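Local coordinates for protein 3-hydroxyacyl-CoA dehydrogenase (Archaeoglobus fulgidus, PDB 1ZEJ) that probably acts as an NAD-dependent dehydrogenase of the 3-hydroxyacyl-CoA dehydrogenase family, oxidising a hydroxyl group of its substrate, and forms a homodimer, at residues 74-85 and 99-110. Sequence-based numbering, arbitrary orientation. Where two conformers were deposited one is given.
Sequences CDIVMEAVFEDL and TNAPLCSNTSVI
Glu83 reaches across to the turn 108-110 with its carboxylate. With CG anti to the backbone N (chi1 -167°), the Glu83 and Ile110 side chains pass each other heading opposite ways, Glu83 CG 3.8 Å from Ile110 CG1. A bend (chi2 72°) places Glu83 CD 3.5 Å from Ser108 N and against Ile110 CG1. Glu83 OE2 accepts from two amides: Ile110 N, 3.0 Å away and nearly in line with the C-O bond, and Val109 N at 2.9 Å, from above the carboxylate plane. Glu83 OE1 takes a weak bond from Ser108 N. An acid suits this place because successive N-H dipoles of the turn converge on it and would favour its negative charge. Thr107 OG1 closes the same turn by donating to Ile110 O.

The loops 80-84 and 106-110 follow the C-terminal ends of neighbouring parallel strands, 76-79 and 103-105, joined through helix 85-96 as a beta-alpha-beta crossover of the Rossmann-type domain. At this edge such folds bind the dinucleotide, consistent with the predicted NAD(+) roles of Glu83 and Ser108.

Within the sheet, Val77 N donates almost straight to Pro102 O and Glu79 N to Cys104 O, while Cys104 N and Asn106 N return bonds to Val77 O and Glu79 O. Beta-branched Val77 suits an extended strand, its CB 3.8 Å from Leu103 CD2 as the side chains lie abreast. On the other face Met78, a selenomethionine, sets SE 4.0 Å from Cys104 CB, and the small thiol of Cys104 fits against Ile76 CG2. Ser105 OG lies 2.5 Å from Glu79 OE1, so short that the exact length is doubtful. Burying this acid is paid for by Val81 N, which donates to the anti lone pair of Glu79 OE2, and by a salt bridge from OE2 to Lys88.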
ATOM      1  N   CYS A  74      13.045  13.018 -34.580  1.00 32.12           N
ATOM      2  CA  CYS A  74      12.084  12.555 -33.576  1.00 30.90           C
ATOM      3  C   CYS A  74      11.648  13.710 -32.669  1.00 31.06           C
ATOM      4  O   CYS A  74      12.395  14.645 -32.494  1.00 30.93           O
ATOM      5  CB  CYS A  74      12.682  11.421 -32.753  1.00 30.89           C
ATOM      6  SG  CYS A  74      12.767   9.853 -33.681  1.00 33.03           S
ATOM      7  N   ASP A  75      10.464  13.600 -32.068  1.00 29.20           N
ATOM      8  CA  ASP A  75       9.875  14.662 -31.286  1.00 29.47           C
ATOM      9  C   ASP A  75      10.230  14.552 -29.798  1.00 29.39           C
ATOM     10  O   ASP A  75      10.083  15.515 -29.043  1.00 28.27           O
ATOM     11  CB  ASP A  75       8.376  14.571 -31.448  1.00 30.32           C
ATOM     12  CG  ASP A  75       7.952  14.725 -32.862  1.00 32.30           C
ATOM     13  OD1 ASP A  75       8.148  15.834 -33.383  1.00 36.84           O
ATOM     14  OD2 ASP A  75       7.464  13.758 -33.466  1.00 28.35           O
ATOM     15  N   ILE A  76      10.642  13.354 -29.384  1.00 28.03           N
ATOM     16  CA  ILE A  76      10.950  13.035 -28.006  1.00 28.98           C
ATOM     17  C   ILE A  76      11.942  11.858 -28.055  1.00 28.73           C
ATOM     18  O   ILE A  76      11.850  10.976 -28.944  1.00 27.24           O
ATOM     19  CB  ILE A  76       9.726  12.491 -27.191  0.50 29.30           C
ATOM     20  CG1 ILE A  76       8.615  13.535 -27.017  0.50 30.28           C
ATOM     21  CG2 ILE A  76      10.196  12.009 -25.825  0.50 28.91           C
ATOM     22  CD1 ILE A  76       7.366  13.031 -26.143  0.50 30.69           C
ATOM     23  N   VAL A  77      12.947  11.894 -27.193  1.00 29.12           N
ATOM     24  CA  VAL A  77      13.868  10.778 -27.010  1.00 30.69           C
ATOM     25  C   VAL A  77      13.669  10.170 -25.618  1.00 31.41           C
ATOM     26  O   VAL A  77      13.615  10.890 -24.594  1.00 30.89           O
ATOM     27  CB  VAL A  77      15.300  11.203 -27.145  1.00 31.05           C
ATOM     28  CG1 VAL A  77      16.278   9.989 -26.944  1.00 32.83           C
ATOM     29  CG2 VAL A  77      15.497  11.892 -28.476  1.00 31.64           C
HETATM   30  N   MSE A  78      13.518   8.850 -25.595  1.00 31.40           N
HETATM   31  CA  MSE A  78      13.444   8.066 -24.328  1.00 33.25           C
HETATM   32  C   MSE A  78      14.695   7.205 -24.255  1.00 32.81           C
HETATM   33  O   MSE A  78      14.991   6.442 -25.179  1.00 32.56           O
HETATM   34  CB  MSE A  78      12.226   7.163 -24.325  1.00 33.58           C
HETATM   35  CG  MSE A  78      10.924   7.888 -24.632  1.00 39.44           C
HETATM   36 SE   MSE A  78       9.999   8.224 -22.981  1.00 45.11          SE
HETATM   37  CE  MSE A  78       8.413   9.302 -23.604  1.00 42.99           C
ATOM     38  N   GLU A  79      15.439   7.328 -23.166  1.00 32.35           N
ATOM     39  CA  GLU A  79      16.649   6.557 -22.950  1.00 32.21           C
ATOM     40  C   GLU A  79      16.422   5.497 -21.857  1.00 31.20           C
ATOM     41  O   GLU A  79      15.945   5.807 -20.769  1.00 31.11           O
ATOM     42  CB  GLU A  79      17.820   7.503 -22.653  1.00 32.76           C
ATOM     43  CG  GLU A  79      19.057   6.794 -22.113  1.00 33.76           C
ATOM     44  CD  GLU A  79      18.964   6.465 -20.644  1.00 35.68           C
ATOM     45  OE1 GLU A  79      18.852   7.405 -19.854  1.00 38.95           O
ATOM     46  OE2 GLU A  79      19.012   5.270 -20.267  1.00 34.84           O
ATOM     47  N   ALA A  80      16.687   4.229 -22.180  1.00 32.38           N
ATOM     48  CA  ALA A  80      16.537   3.150 -21.228  1.00 32.16           C
ATOM     49  C   ALA A  80      17.733   2.226 -21.272  1.00 33.30           C
ATOM     50  O   ALA A  80      17.567   1.031 -21.508  1.00 33.80           O
ATOM     51  CB  ALA A  80      15.264   2.368 -21.522  1.00 32.85           C
ATOM     52  N   VAL A  81      18.934   2.753 -21.032  1.00 34.02           N
ATOM     53  CA  VAL A  81      20.146   1.937 -21.079  1.00 34.77           C
ATOM     54  C   VAL A  81      20.510   1.483 -19.661  1.00 35.61           C
ATOM     55  O   VAL A  81      19.792   1.780 -18.707  1.00 34.38           O
ATOM     56  CB  VAL A  81      21.326   2.677 -21.759  1.00 35.77           C
ATOM     57  CG1 VAL A  81      20.958   3.091 -23.170  1.00 35.61           C
ATOM     58  CG2 VAL A  81      21.787   3.916 -20.965  1.00 36.80           C
ATOM     59  N   PHE A  82      21.618   0.764 -19.530  1.00 36.01           N
ATOM     60  CA  PHE A  82      22.074   0.296 -18.212  1.00 37.57           C
ATOM     61  C   PHE A  82      22.031   1.385 -17.119  1.00 36.70           C
ATOM     62  O   PHE A  82      22.369   2.540 -17.360  1.00 34.84           O
ATOM     63  CB  PHE A  82      23.472  -0.332 -18.312  1.00 38.77           C
ATOM     64  CG  PHE A  82      23.881  -1.048 -17.067  1.00 40.82           C
ATOM     65  CD1 PHE A  82      23.462  -2.351 -16.832  1.00 43.69           C
ATOM     66  CD2 PHE A  82      24.646  -0.412 -16.114  1.00 43.20           C
ATOM     67  CE1 PHE A  82      23.829  -3.030 -15.662  1.00 44.74           C
ATOM     68  CE2 PHE A  82      25.017  -1.058 -14.938  1.00 43.56           C
ATOM     69  CZ  PHE A  82      24.600  -2.377 -14.705  1.00 44.04           C
ATOM     70  N   GLU A  83      21.556   0.991 -15.946  1.00 37.56           N
ATOM     71  CA  GLU A  83      21.415   1.853 -14.777  1.00 37.57           C
ATOM     72  C   GLU A  83      22.784   2.218 -14.148  1.00 36.21           C
ATOM     73  O   GLU A  83      23.177   1.646 -13.116  1.00 35.36           O
ATOM     74  CB  GLU A  83      20.569   1.124 -13.702  1.00 38.31           C
ATOM     75  CG  GLU A  83      20.082   2.043 -12.540  1.00 41.08           C
ATOM     76  CD  GLU A  83      18.966   3.023 -12.986  1.00 47.18           C
ATOM     77  OE1 GLU A  83      18.418   2.845 -14.107  1.00 50.43           O
ATOM     78  OE2 GLU A  83      18.635   3.966 -12.226  1.00 49.26           O
ATOM     79  N   ASP A  84      23.482   3.152 -14.782  1.00 33.39           N
ATOM     80  CA  ASP A  84      24.807   3.585 -14.373  1.00 32.86           C
ATOM     81  C   ASP A  84      24.934   5.049 -14.799  1.00 31.81           C
ATOM     82  O   ASP A  84      24.610   5.360 -15.936  1.00 31.22           O
ATOM     83  CB  ASP A  84      25.837   2.750 -15.121  1.00 33.42           C
ATOM     84  CG  ASP A  84      27.240   3.190 -14.868  1.00 35.95           C
ATOM     85  OD1 ASP A  84      27.694   3.102 -13.707  1.00 37.80           O
ATOM     86  OD2 ASP A  84      27.888   3.621 -15.838  1.00 39.18           O
ATOM     87  N   LEU A  85      25.394   5.928 -13.908  1.00 30.31           N
ATOM     88  CA  LEU A  85      25.488   7.368 -14.210  1.00 30.95           C
ATOM     89  C   LEU A  85      26.306   7.679 -15.465  1.00 30.33           C
ATOM     90  O   LEU A  85      25.817   8.360 -16.375  1.00 29.17           O
ATOM     91  CB  LEU A  85      26.067   8.152 -13.028  1.00 31.30           C
ATOM     92  CG  LEU A  85      26.264   9.670 -13.211  1.00 30.47           C
ATOM     93  CD1 LEU A  85      24.967  10.393 -13.505  1.00 30.32           C
ATOM     94  CD2 LEU A  85      26.899  10.257 -11.960  1.00 31.21           C
ATOM     95  N   THR A  99      19.707  16.805 -31.430  1.00 30.50           N
ATOM     96  CA  THR A  99      18.344  17.275 -31.395  1.00 31.89           C
ATOM     97  C   THR A  99      18.168  18.200 -30.217  1.00 32.47           C
ATOM     98  O   THR A  99      18.870  18.060 -29.205  1.00 31.51           O
ATOM     99  CB  THR A  99      17.350  16.063 -31.320  1.00 32.58           C
ATOM    100  OG1 THR A  99      15.992  16.535 -31.297  1.00 36.10           O
ATOM    101  CG2 THR A  99      17.575  15.236 -30.089  1.00 31.82           C
ATOM    102  N   ASN A 100      17.169  19.073 -30.336  1.00 33.65           N
ATOM    103  CA  ASN A 100      16.662  19.893 -29.231  1.00 35.44           C
ATOM    104  C   ASN A 100      15.365  19.323 -28.572  1.00 34.23           C
ATOM    105  O   ASN A 100      14.776  19.973 -27.729  1.00 34.28           O
ATOM    106  CB  ASN A 100      16.376  21.315 -29.761  1.00 37.46           C
ATOM    107  CG  ASN A 100      17.623  22.041 -30.178  1.00 42.20           C
ATOM    108  OD1 ASN A 100      18.663  21.929 -29.515  1.00 50.23           O
ATOM    109  ND2 ASN A 100      17.538  22.815 -31.276  1.00 49.26           N
ATOM    110  N   ALA A 101      14.921  18.142 -28.992  1.00 32.78           N
ATOM    111  CA  ALA A 101      13.754  17.492 -28.418  1.00 33.10           C
ATOM    112  C   ALA A 101      13.935  17.218 -26.936  1.00 31.83           C
ATOM    113  O   ALA A 101      15.072  17.072 -26.468  1.00 31.00           O
ATOM    114  CB  ALA A 101      13.484  16.181 -29.122  1.00 33.55           C
ATOM    115  N   PRO A 102      12.820  17.065 -26.206  1.00 32.27           N
ATOM    116  CA  PRO A 102      12.925  16.590 -24.823  1.00 31.41           C
ATOM    117  C   PRO A 102      13.631  15.242 -24.777  1.00 31.25           C
ATOM    118  O   PRO A 102      13.401  14.364 -25.642  1.00 30.85           O
ATOM    119  CB  PRO A 102      11.466  16.459 -24.391  1.00 31.42           C
ATOM    120  CG  PRO A 102      10.740  17.356 -25.184  1.00 33.04           C
ATOM    121  CD  PRO A 102      11.413  17.332 -26.558  1.00 32.54           C
ATOM    122  N   LEU A 103      14.491  15.098 -23.788  1.00 31.10           N
ATOM    123  CA  LEU A 103      15.249  13.884 -23.540  1.00 31.08           C
ATOM    124  C   LEU A 103      14.816  13.311 -22.208  1.00 30.80           C
ATOM    125  O   LEU A 103      14.853  14.004 -21.201  1.00 28.32           O
ATOM    126  CB  LEU A 103      16.740  14.186 -23.452  1.00 31.34           C
ATOM    127  CG  LEU A 103      17.394  14.958 -24.589  1.00 34.05           C
ATOM    128  CD1 LEU A 103      18.876  15.155 -24.260  1.00 33.15           C
ATOM    129  CD2 LEU A 103      17.210  14.201 -25.859  1.00 34.49           C
ATOM    130  N   CYS A 104      14.431  12.044 -22.200  1.00 29.61           N
ATOM    131  CA  CYS A 104      13.735  11.451 -21.066  1.00 30.92           C
ATOM    132  C   CYS A 104      14.461  10.185 -20.645  1.00 33.74           C
ATOM    133  O   CYS A 104      14.325   9.198 -21.331  1.00 37.78           O
ATOM    134  CB  CYS A 104      12.330  11.054 -21.486  1.00 30.38           C
ATOM    135  SG  CYS A 104      11.320  12.380 -22.077  1.00 34.11           S
ATOM    136  N   SER A 105      15.137  10.156 -19.504  1.00 32.07           N
ATOM    137  CA  SER A 105      15.792   8.938 -19.039  1.00 33.38           C
ATOM    138  C   SER A 105      14.832   8.068 -18.178  1.00 33.49           C
ATOM    139  O   SER A 105      14.227   8.570 -17.237  1.00 31.17           O
ATOM    140  CB  SER A 105      17.061   9.301 -18.274  1.00 32.51           C
ATOM    141  OG  SER A 105      17.682   8.131 -17.772  1.00 36.51           O
ATOM    142  N   ASN A 106      14.667   6.796 -18.525  1.00 35.76           N
ATOM    143  CA  ASN A 106      13.955   5.843 -17.661  1.00 38.32           C
ATOM    144  C   ASN A 106      14.975   5.467 -16.610  1.00 41.88           C
ATOM    145  O   ASN A 106      15.896   4.682 -16.858  1.00 44.95           O
ATOM    146  CB  ASN A 106      13.484   4.595 -18.429  1.00 39.09           C
ATOM    147  CG  ASN A 106      12.686   3.580 -17.531  1.00 39.55           C
ATOM    148  OD1 ASN A 106      11.668   3.908 -16.859  1.00 39.95           O
ATOM    149  ND2 ASN A 106      13.140   2.335 -17.555  1.00 45.73           N
ATOM    150  N   THR A 107      14.889   6.092 -15.469  1.00 45.52           N
ATOM    151  CA  THR A 107      15.928   5.909 -14.475  1.00 49.34           C
ATOM    152  C   THR A 107      15.203   5.311 -13.279  1.00 50.32           C
ATOM    153  O   THR A 107      14.185   5.845 -12.851  1.00 52.77           O
ATOM    154  CB  THR A 107      16.781   7.245 -14.217  1.00 49.60           C
ATOM    155  OG1 THR A 107      17.589   7.107 -13.039  1.00 56.23           O
ATOM    156  CG2 THR A 107      15.928   8.488 -14.096  1.00 51.27           C
ATOM    157  N   SER A 108      15.675   4.159 -12.818  1.00 50.66           N
ATOM    158  CA  SER A 108      15.118   3.497 -11.627  1.00 50.98           C
ATOM    159  C   SER A 108      15.446   4.277 -10.364  1.00 49.41           C
ATOM    160  O   SER A 108      14.555   4.661  -9.626  1.00 49.95           O
ATOM    161  CB  SER A 108      15.660   2.066 -11.477  1.00 51.43           C
ATOM    162  OG  SER A 108      14.911   1.123 -12.229  1.00 55.54           O
ATOM    163  N   VAL A 109      16.736   4.458 -10.096  1.00 47.17           N
ATOM    164  CA  VAL A 109      17.163   5.157  -8.900  1.00 45.60           C
ATOM    165  C   VAL A 109      18.284   6.178  -9.107  1.00 42.81           C
ATOM    166  O   VAL A 109      18.543   6.944  -8.182  1.00 42.31           O
ATOM    167  CB  VAL A 109      17.647   4.195  -7.810  1.00 45.72           C
ATOM    168  CG1 VAL A 109      16.508   3.245  -7.377  1.00 47.72           C
ATOM    169  CG2 VAL A 109      18.885   3.416  -8.269  1.00 47.41           C
ATOM    170  N   ILE A 110      18.972   6.142 -10.254  1.00 38.89           N
ATOM    171  CA  ILE A 110      20.049   7.088 -10.526  1.00 37.17           C
ATOM    172  C   ILE A 110      19.409   8.474 -10.522  1.00 34.55           C
ATOM    173  O   ILE A 110      18.379   8.681 -11.159  1.00 32.13           O
ATOM    174  CB  ILE A 110      20.751   6.829 -11.881  1.00 38.00           C
ATOM    175  CG1 ILE A 110      21.485   5.473 -11.874  1.00 37.96           C
ATOM    176  CG2 ILE A 110      21.793   7.934 -12.197  1.00 37.46           C
ATOM    177  CD1 ILE A 110      22.754   5.457 -11.068  1.00 38.28           C
TER
HETATM  178  O   HOH W   1      14.387  16.245 -33.627  1.00 46.73           O
HETATM  179  O   HOH W   2      17.517   2.434 -17.534  1.00 55.17           O